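Local coordinates for protein carbohydrate kinase, FGGY (PDB 3IFR) that probably phosphorylates D-xylulose at the expense of ATP, as a member of the FGGY family of carbohydrate kinases, at residues A97-P101 against E150-A156; H246-L251 against D287-V291. All coordinates share one frame; numbering follows the deposited sequence.

Interaction 1 (A97-P101 against E150-A156)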
loop_
_atom_site.group_PDB
_atom_site.type_symbol
_atom_site.label_atom_id
_atom_site.label_comp_id
_atom_site.label_asym_id
_atom_site.label_seq_id
_atom_site.Cartn_x
_atom_site.Cartn_y
_atom_site.Cartn_z
ATOM N N ALA A 97 -22.179 14.807 9.752
ATOM C CA ALA A 97 -21.252 15.856 9.375
ATOM C C ALA A 97 -19.824 15.549 9.844
ATOM O O ALA A 97 -19.601 15.032 10.962
ATOM C CB ALA A 97 -21.712 17.234 9.993
ATOM N N VAL A 98 -18.864 15.945 9.009
ATOM C CA VAL A 98 -17.441 15.857 9.331
ATOM C C VAL A 98 -17.012 16.738 10.543
ATOM O O VAL A 98 -17.202 17.937 10.557
ATOM C CB VAL A 98 -16.601 16.185 8.060
ATOM C CG1 VAL A 98 -15.081 16.194 8.350
ATOM C CG2 VAL A 98 -16.929 15.212 6.996
ATOM N N LEU A 99 -16.416 16.133 11.559
ATOM C CA LEU A 99 -16.005 16.905 12.736
ATOM C C LEU A 99 -14.727 17.726 12.515
ATOM O O LEU A 99 -14.652 18.877 12.899
ATOM C CB LEU A 99 -15.896 15.986 13.950
ATOM C CG LEU A 99 -17.281 15.494 14.413
ATOM C CD1 LEU A 99 -17.245 14.186 15.179
ATOM C CD2 LEU A 99 -18.027 16.537 15.203
ATOM N N ARG A 100 -13.726 17.164 11.863
ATOM C CA ARG A 100 -12.462 17.872 11.704
ATOM C C ARG A 100 -11.827 17.253 10.488
ATOM O O ARG A 100 -12.310 16.256 9.983
ATOM C CB ARG A 100 -11.549 17.606 12.901
ATOM C CG ARG A 100 -11.048 16.155 12.907
ATOM C CD ARG A 100 -10.081 15.795 14.055
ATOM N NE ARG A 100 -9.087 16.817 14.360
ATOM C CZ ARG A 100 -8.086 17.200 13.566
ATOM N NH1 ARG A 100 -7.227 18.119 13.997
ATOM N NH2 ARG A 100 -7.923 16.680 12.352
ATOM N N PRO A 101 -10.739 17.842 10.005
ATOM C CA PRO A 101 -10.120 17.283 8.802
ATOM C C PRO A 101 -9.676 15.842 9.051
ATOM O O PRO A 101 -9.389 15.475 10.200
ATOM C CB PRO A 101 -8.919 18.199 8.570
ATOM C CG PRO A 101 -9.328 19.519 9.251
ATOM C CD PRO A 101 -10.133 19.117 10.438
ATOM N N GLU A 150 -8.486 17.165 21.649
ATOM C CA GLU A 150 -9.693 17.809 21.152
ATOM C C GLU A 150 -10.908 17.112 21.767
ATOM O O GLU A 150 -11.691 16.483 21.049
ATOM C CB GLU A 150 -9.727 17.787 19.613
ATOM C CG GLU A 150 -8.592 18.611 18.972
ATOM C CD GLU A 150 -8.531 18.509 17.453
ATOM O OE1 GLU A 150 -7.522 18.945 16.846
ATOM O OE2 GLU A 150 -9.495 18.001 16.845
ATOM N N PRO A 151 -11.042 17.197 23.106
ATOM C CA PRO A 151 -12.093 16.420 23.785
ATOM C C PRO A 151 -13.453 16.748 23.195
ATOM O O PRO A 151 -14.332 15.922 23.207
ATOM C CB PRO A 151 -12.043 16.882 25.244
ATOM C CG PRO A 151 -11.061 18.011 25.305
ATOM C CD PRO A 151 -10.397 18.196 23.972
ATOM N N ALA A 152 -13.641 17.961 22.703
ATOM C CA ALA A 152 -14.962 18.328 22.169
ATOM C C ALA A 152 -15.245 17.585 20.862
ATOM O O ALA A 152 -16.362 17.094 20.638
ATOM C CB ALA A 152 -15.096 19.841 21.980
ATOM N N VAL A 153 -14.239 17.492 19.998
ATOM C CA VAL A 153 -14.390 16.621 18.842
ATOM C C VAL A 153 -14.709 15.222 19.326
ATOM O O VAL A 153 -15.694 14.610 18.898
ATOM C CB VAL A 153 -13.141 16.613 17.965
ATOM C CG1 VAL A 153 -13.317 15.651 16.791
ATOM C CG2 VAL A 153 -12.923 18.045 17.430
ATOM N N PHE A 154 -13.903 14.740 20.266
ATOM C CA PHE A 154 -14.023 13.372 20.730
ATOM C C PHE A 154 -15.410 13.027 21.252
ATOM O O PHE A 154 -15.936 11.932 20.979
ATOM C CB PHE A 154 -12.981 13.054 21.794
ATOM C CG PHE A 154 -12.858 11.595 22.088
ATOM C CD1 PHE A 154 -12.124 10.758 21.243
ATOM C CD2 PHE A 154 -13.469 11.045 23.197
ATOM C CE1 PHE A 154 -11.996 9.405 21.505
ATOM C CE2 PHE A 154 -13.349 9.695 23.474
ATOM C CZ PHE A 154 -12.612 8.855 22.603
ATOM N N GLY A 155 -16.002 13.941 22.005
ATOM C CA GLY A 155 -17.280 13.640 22.636
ATOM C C GLY A 155 -18.419 13.636 21.621
ATOM O O GLY A 155 -19.470 13.020 21.829
ATOM N N ALA A 156 -18.210 14.331 20.508
ATOM C CA ALA A 156 -19.237 14.362 19.466
ATOM C C ALA A 156 -19.204 13.196 18.464
ATOM O O ALA A 156 -20.002 13.195 17.545
ATOM C CB ALA A 156 -19.154 15.642 18.708
#

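Interaction 2 (H246-L251 against D287-V291)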
loop_
_atom_site.group_PDB
_atom_site.type_symbol
_atom_site.label_atom_id
_atom_site.label_comp_id
_atom_site.label_asym_id
_atom_site.label_seq_id
_atom_site.Cartn_x
_atom_site.Cartn_y
_atom_site.Cartn_z
ATOM N N HIS A 246 -3.499 -0.471 -1.529
ATOM C CA HIS A 246 -2.346 -1.246 -1.875
ATOM C C HIS A 246 -2.661 -2.697 -2.245
ATOM O O HIS A 246 -2.031 -3.234 -3.084
ATOM C CB HIS A 246 -1.207 -1.091 -0.846
ATOM C CG HIS A 246 -1.512 -1.665 0.491
ATOM N ND1 HIS A 246 -2.515 -1.185 1.285
ATOM C CD2 HIS A 246 -0.947 -2.672 1.180
ATOM C CE1 HIS A 246 -2.560 -1.873 2.397
ATOM N NE2 HIS A 246 -1.618 -2.779 2.360
ATOM N N ILE A 247 -3.666 -3.283 -1.634
ATOM C CA ILE A 247 -4.158 -4.597 -1.976
ATOM C C ILE A 247 -4.809 -4.635 -3.382
ATOM O O ILE A 247 -4.594 -5.580 -4.133
ATOM C CB ILE A 247 -5.163 -5.154 -0.915
ATOM C CG1 ILE A 247 -4.664 -4.853 0.503
ATOM C CG2 ILE A 247 -5.338 -6.678 -1.120
ATOM C CD1 ILE A 247 -3.294 -5.464 0.756
ATOM N N ALA A 248 -5.586 -3.612 -3.732
ATOM C CA ALA A 248 -6.186 -3.563 -5.059
ATOM C C ALA A 248 -5.066 -3.423 -6.075
ATOM O O ALA A 248 -5.130 -4.012 -7.160
ATOM C CB ALA A 248 -7.179 -2.429 -5.186
ATOM N N SER A 249 -4.021 -2.683 -5.713
ATOM C CA SER A 249 -2.841 -2.623 -6.571
ATOM C C SER A 249 -2.208 -4.001 -6.716
ATOM O O SER A 249 -1.806 -4.384 -7.810
ATOM C CB SER A 249 -1.805 -1.627 -6.066
ATOM O OG SER A 249 -1.908 -0.428 -6.793
ATOM N N ALA A 250 -2.121 -4.763 -5.627
ATOM C CA ALA A 250 -1.533 -6.104 -5.751
ATOM C C ALA A 250 -2.372 -6.951 -6.729
ATOM O O ALA A 250 -1.860 -7.506 -7.680
ATOM C CB ALA A 250 -1.402 -6.778 -4.411
ATOM N N LEU A 251 -3.665 -7.022 -6.498
ATOM C CA LEU A 251 -4.595 -7.678 -7.427
ATOM C C LEU A 251 -4.371 -7.291 -8.889
ATOM O O LEU A 251 -4.251 -8.127 -9.743
ATOM C CB LEU A 251 -6.021 -7.293 -7.045
ATOM C CG LEU A 251 -7.063 -7.999 -7.898
ATOM C CD1 LEU A 251 -6.852 -9.509 -7.797
ATOM C CD2 LEU A 251 -8.483 -7.571 -7.482
ATOM N N ASP A 287 -3.261 -7.983 6.167
ATOM C CA ASP A 287 -4.510 -7.477 5.585
ATOM C C ASP A 287 -5.259 -8.687 5.070
ATOM O O ASP A 287 -4.653 -9.735 4.862
ATOM C CB ASP A 287 -4.246 -6.559 4.391
ATOM C CG ASP A 287 -3.935 -5.121 4.787
ATOM O OD1 ASP A 287 -2.755 -4.764 5.036
ATOM O OD2 ASP A 287 -4.874 -4.309 4.767
ATOM N N TYR A 288 -6.563 -8.543 4.831
ATOM C CA TYR A 288 -7.273 -9.541 4.057
ATOM C C TYR A 288 -6.991 -9.273 2.595
ATOM O O TYR A 288 -6.892 -8.120 2.191
ATOM C CB TYR A 288 -8.764 -9.452 4.292
ATOM C CG TYR A 288 -9.168 -9.837 5.699
ATOM C CD1 TYR A 288 -9.398 -11.158 6.033
ATOM C CD2 TYR A 288 -9.327 -8.868 6.688
ATOM C CE1 TYR A 288 -9.770 -11.511 7.317
ATOM C CE2 TYR A 288 -9.702 -9.210 7.970
ATOM C CZ TYR A 288 -9.915 -10.532 8.280
ATOM O OH TYR A 288 -10.274 -10.863 9.549
ATOM N N HIS A 289 -6.855 -10.317 1.776
ATOM C CA HIS A 289 -6.809 -10.068 0.343
ATOM C C HIS A 289 -8.196 -9.656 -0.141
ATOM O O HIS A 289 -9.179 -9.833 0.568
ATOM C CB HIS A 289 -6.392 -11.315 -0.397
ATOM C CG HIS A 289 -5.823 -11.036 -1.746
ATOM N ND1 HIS A 289 -4.701 -11.680 -2.228
ATOM C CD2 HIS A 289 -6.201 -10.174 -2.712
ATOM C CE1 HIS A 289 -4.421 -11.228 -3.436
ATOM N NE2 HIS A 289 -5.309 -10.304 -3.738
ATOM N N LEU A 290 -8.293 -9.111 -1.351
ATOM C CA LEU A 290 -9.614 -8.892 -1.936
ATOM C C LEU A 290 -10.148 -10.256 -2.349
ATOM O O LEU A 290 -11.340 -10.538 -2.204
ATOM C CB LEU A 290 -9.587 -7.937 -3.127
ATOM C CG LEU A 290 -8.876 -6.592 -2.924
ATOM C CD1 LEU A 290 -8.996 -5.663 -4.121
ATOM C CD2 LEU A 290 -9.428 -5.933 -1.677
ATOM N N VAL A 291 -9.262 -11.121 -2.830
ATOM C CA VAL A 291 -9.671 -12.482 -3.180
ATOM C C VAL A 291 -10.191 -13.275 -1.961
ATOM O O VAL A 291 -9.491 -13.485 -0.973
ATOM C CB VAL A 291 -8.551 -13.242 -3.919
ATOM C CG1 VAL A 291 -9.012 -14.629 -4.276
ATOM C CG2 VAL A 291 -8.154 -12.514 -5.179
#

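Interaction 1 (A97-P101 against E150-A156)
Arg100 and Glu150 join the loop 97-101 to the start of helix 151-155 through a bidentate salt bridge. The guanidinium is presented side-on: NE donates to Glu150 OE2 at 2.8 Å and NH1 to Glu150 OE1 at 3.0 Å. Both bonds are close to straight, the first with an N-H...O angle of 173°. The carboxylate meets the nitrogens on its syn side, and the two planes lie 22° apart, nearly coplanar. A bend in the arginine chain (chi3 -41°) turns NE toward the acid, while the glutamate chain reaches out extended beyond CG. The remaining nitrogen, NH2, makes a more bent bond to Pro101 O at 2.9 Å, and it also pairs with Glu49, so three acceptor groups fix the rotation of the guanidinium. With an alanine here, Glu150 would probably be left without its charged mate and the loop would lose its polar tie to the helix start.

Beside this straight-bonded clamp lies a thin apolar patch near the surface. Leu99 CB lies 3.9 Å from Val153 CG1, and Leu99 CD2 reaches Ala156 CB at 3.8 Å, one leucine bridging Val153 and Ala156. Leu91 of strand 90-92 touches both Leu99 and Val153 and backs this small patch. None of the five touching residues is buried, and Ala97, Pro101 and Pro151 beyond them are exposed to solvent. A salt bridge beside an apolar patch, tying a loop to the short helix 151-155 and its flanking residues, is a peripheral tertiary contact within the N-terminal domain of this FGGY kinase.

Interaction 2 (H246-L251 against D287-V291)
This is a buried, mainly apolar contact in the actin-like ATPase fold of the FGGY kinases, where helix 245-252, following strand 238-244 of one sheet, packs against the loop leading to strand 298-301 of the other. Seven of the nine touching residues are buried. Ile247 sits at the middle, its CA 6.5 Å from His289 CA. Its two branches work separately: CG2, anti to the backbone N, points at the loop backbone and stands 3.8 Å from Leu290 N, while CD1 lies 3.9 Å from Asp287 CB. One turn on, Leu251 CD2 meets Leu290 CD1 at 3.9 Å, and Leu251 CD1 approaches Val291 CG2. Trp443 and Val444 of helix 437-448 flank these leucines.

At the other end, His246 turns the edge of its ring to Asp287, with the ring and carboxylate planes 81° apart. NE2 is 3.5 Å from Asp287 OD1, a polar approach rather than a bond; OD1 takes its hydrogen bond from Asn298. A phosphate ion about 4 Å from the His246 side chain probably comes from the crystallisation liquor, though it may mark a pocket. Leu290 lays CD1 against the helix backbone, 3.6 Å from Ala248 CA.

Interaction 1 and interaction 2 have centres about 31 Å apart, and their nearest atoms are about 20 Å apart, so they do not touch. They come in series along the chain: 97-101 and 150-156 pair before 246-251 meets 287-291. Interaction 1 lies within the N-terminal FGGY domain, at the surface, about 28 Å from the centre of the chain. Interaction 2, about 9 Å from that centre, pairs a helix that follows strand 238-244 of one six-stranded sheet with a loop that leads to strand 298-301 of the other. It probably helps join the two domains, between which FGGY kinases have their active-site cleft; interaction 1 lies far from that join.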